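Local coordinates for protein pid-3 (Caenorhabditis elegans, PDB 7OCX), which forms a complex with TOFU-6 through its RNA recognition motif domain and takes part in piRNA biogenesis as part of the PETISCO complex, at the interface of chains A and B. Sequence-based numbering; all coordinates share one arbitrary frame. Chains: chain A, Protein pid-3; chain B, Embryonic developmental protein tofu-6.

The interface of chains A and B. Residues chain A 21, 72-75; chain B 14-16, 67, 74.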
loop_
_atom_site.group_PDB
_atom_site.type_symbol
_atom_site.label_atom_id
_atom_site.label_comp_id
_atom_site.label_asym_id
_atom_site.label_seq_id
_atom_site.Cartn_x
_atom_site.Cartn_y
_atom_site.Cartn_z
ATOM N N PRO A 21 0.867 -6.989 -11.503
ATOM C CA PRO A 21 -0.164 -7.125 -12.531
ATOM C C PRO A 21 -0.123 -5.957 -13.504
ATOM O O PRO A 21 0.132 -4.800 -13.139
ATOM C CB PRO A 21 -1.467 -7.156 -11.731
ATOM C CG PRO A 21 -1.067 -7.686 -10.389
ATOM C CD PRO A 21 0.328 -7.142 -10.141
ATOM N N ASP A 72 0.720 -13.243 -5.819
ATOM C CA ASP A 72 -0.330 -14.245 -5.939
ATOM C C ASP A 72 0.269 -15.325 -6.829
ATOM O O ASP A 72 1.428 -15.232 -7.252
ATOM C CB ASP A 72 -1.656 -13.610 -6.417
ATOM C CG ASP A 72 -1.622 -13.052 -7.834
ATOM O OD1 ASP A 72 -0.709 -13.388 -8.617
ATOM O OD2 ASP A 72 -2.522 -12.231 -8.167
ATOM N N ARG A 73 -0.492 -16.382 -7.066
ATOM C CA ARG A 73 0.066 -17.503 -7.806
ATOM C C ARG A 73 0.435 -17.147 -9.243
ATOM O O ARG A 73 1.058 -17.963 -9.930
ATOM C CB ARG A 73 -0.918 -18.664 -7.776
ATOM C CG ARG A 73 -2.292 -18.330 -8.330
ATOM C CD ARG A 73 -3.105 -19.603 -8.466
ATOM N NE ARG A 73 -4.413 -19.378 -9.069
ATOM C CZ ARG A 73 -5.545 -19.355 -8.384
ATOM N NH1 ARG A 73 -5.560 -19.504 -7.068
ATOM N NH2 ARG A 73 -6.693 -19.184 -9.036
ATOM N N ASN A 74 0.102 -15.958 -9.711
ATOM C CA ASN A 74 0.418 -15.566 -11.072
ATOM C C ASN A 74 1.461 -14.464 -11.152
ATOM O O ASN A 74 1.856 -14.096 -12.268
ATOM C CB ASN A 74 -0.852 -15.104 -11.785
ATOM C CG ASN A 74 -1.837 -16.202 -11.969
ATOM O OD1 ASN A 74 -1.506 -17.263 -12.488
ATOM N ND2 ASN A 74 -3.060 -15.979 -11.507
ATOM N N HIS A 75 1.904 -13.908 -10.022
ATOM C CA HIS A 75 2.764 -12.732 -10.053
ATOM C C HIS A 75 3.799 -12.805 -8.952
ATOM O O HIS A 75 3.436 -12.962 -7.783
ATOM C CB HIS A 75 1.950 -11.449 -9.889
ATOM C CG HIS A 75 0.919 -11.254 -10.942
ATOM N ND1 HIS A 75 -0.351 -11.781 -10.856
ATOM C CD2 HIS A 75 0.992 -10.626 -12.141
ATOM C CE1 HIS A 75 -1.029 -11.452 -11.942
ATOM N NE2 HIS A 75 -0.237 -10.761 -12.740
ATOM N N LEU B 14 -7.762 -8.371 -13.076
ATOM C CA LEU B 14 -6.769 -9.196 -12.398
ATOM C C LEU B 14 -6.997 -10.665 -12.721
ATOM O O LEU B 14 -8.081 -11.212 -12.495
ATOM C CB LEU B 14 -6.837 -8.993 -10.890
ATOM C CG LEU B 14 -5.824 -9.770 -10.049
ATOM C CD1 LEU B 14 -4.387 -9.549 -10.534
ATOM C CD2 LEU B 14 -5.998 -9.414 -8.579
ATOM N N LYS B 15 -5.972 -11.299 -13.270
ATOM C CA LYS B 15 -6.057 -12.690 -13.673
ATOM C C LYS B 15 -6.524 -13.567 -12.523
ATOM O O LYS B 15 -6.006 -13.476 -11.408
ATOM C CB LYS B 15 -4.678 -13.125 -14.163
ATOM C CG LYS B 15 -4.643 -14.492 -14.773
ATOM C CD LYS B 15 -3.314 -14.749 -15.438
ATOM C CE LYS B 15 -3.301 -16.133 -16.052
ATOM N NZ LYS B 15 -2.027 -16.364 -16.759
ATOM N N ASP B 16 -7.525 -14.405 -12.810
ATOM C CA ASP B 16 -8.105 -15.414 -11.924
ATOM C C ASP B 16 -8.824 -14.839 -10.704
ATOM O O ASP B 16 -9.113 -15.591 -9.757
ATOM C CB ASP B 16 -7.038 -16.413 -11.467
ATOM C CG ASP B 16 -6.406 -17.184 -12.634
ATOM O OD1 ASP B 16 -7.071 -17.327 -13.686
ATOM O OD2 ASP B 16 -5.250 -17.649 -12.495
ATOM N N VAL B 67 -6.632 -12.626 -5.856
ATOM C CA VAL B 67 -6.839 -14.037 -6.180
ATOM C C VAL B 67 -7.122 -14.821 -4.908
ATOM O O VAL B 67 -7.951 -15.741 -4.891
ATOM C CB VAL B 67 -5.611 -14.583 -6.941
ATOM C CG1 VAL B 67 -5.670 -16.090 -7.111
ATOM C CG2 VAL B 67 -5.522 -13.880 -8.288
ATOM N N ARG B 74 -14.076 -19.716 -4.326
ATOM C CA ARG B 74 -14.035 -21.058 -4.901
ATOM C C ARG B 74 -14.138 -22.135 -3.823
ATOM O O ARG B 74 -14.644 -23.232 -4.095
ATOM C CB ARG B 74 -12.755 -21.222 -5.739
ATOM C CG ARG B 74 -12.706 -20.305 -6.983
ATOM C CD ARG B 74 -11.543 -20.589 -7.949
ATOM N NE ARG B 74 -11.605 -19.700 -9.104
ATOM C CZ ARG B 74 -10.994 -18.529 -9.209
ATOM N NH1 ARG B 74 -10.097 -18.129 -8.322
ATOM N NH2 ARG B 74 -11.304 -17.731 -10.224
HETATM O O HOH W 1 -4.069 -11.423 -6.085
#
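This is a small, largely polar patch between two RNA recognition motif (RRM) domains, one from PID-3 and one from TOFU-6, and it helps join them in the heteromeric complex. The PID-3 turn linking strands 70-72 and 75-76 meets the TOFU-6 loop 14-16 and the first turn of helix 67-75. A:Asp72 organises the turn: its OD1 accepts hydrogen bonds from the backbone N of A:Asn74 (2.9 Å), which approaches from above the carboxylate plane, and, through its syn lone pair, from ND1 of A:His75 (2.8 Å), with OD1 6° out of the imidazole plane. A:Pro21 CG sits over the centre of one imidazole face, 3.9 Å above it, and lies alongside B:Leu14, whose CD1 it touches. The other carboxylate oxygen of A:Asp72, OD2, faces TOFU-6 and forms a water bridge, with water 1 lying 2.7 Å from A:Asp72 OD2 and 2.8 Å from the backbone N of B:Val67, the first residue of its helix; the amino-terminal helix dipole may further stabilise the carboxylate's negative charge. An alanine in place of A:Asp72 would probably loosen the turn and weaken the contact, since both OD1 bonds and the water link would go. B:Val67 straddles the strand end: CG2 touches A:Asp72 OD2, whereas CG1, anti to the backbone N (chi1 171°), rests 3.4 Å above the guanidinium plane of A:Arg73, offset toward its rim. A:Asn74 supplies a direct hydrogen bond across, ND2 to the carboxylate OD2 of B:Asp16 at 2.9 Å and 153° at hydrogen; the acceptor lies near the amide plane, but the donor stands above the carboxylate plane. The same OD2 forms a long salt bridge with A:Arg73 NE (3.9 Å). The extended B:Lys15 chain crosses the A:Asn74 amide at about a right angle, with CD against CG. Behind B:Asp16, B:Arg74 grips its backbone O end-on with NH1 and NH2, which probably holds the loop against the helix.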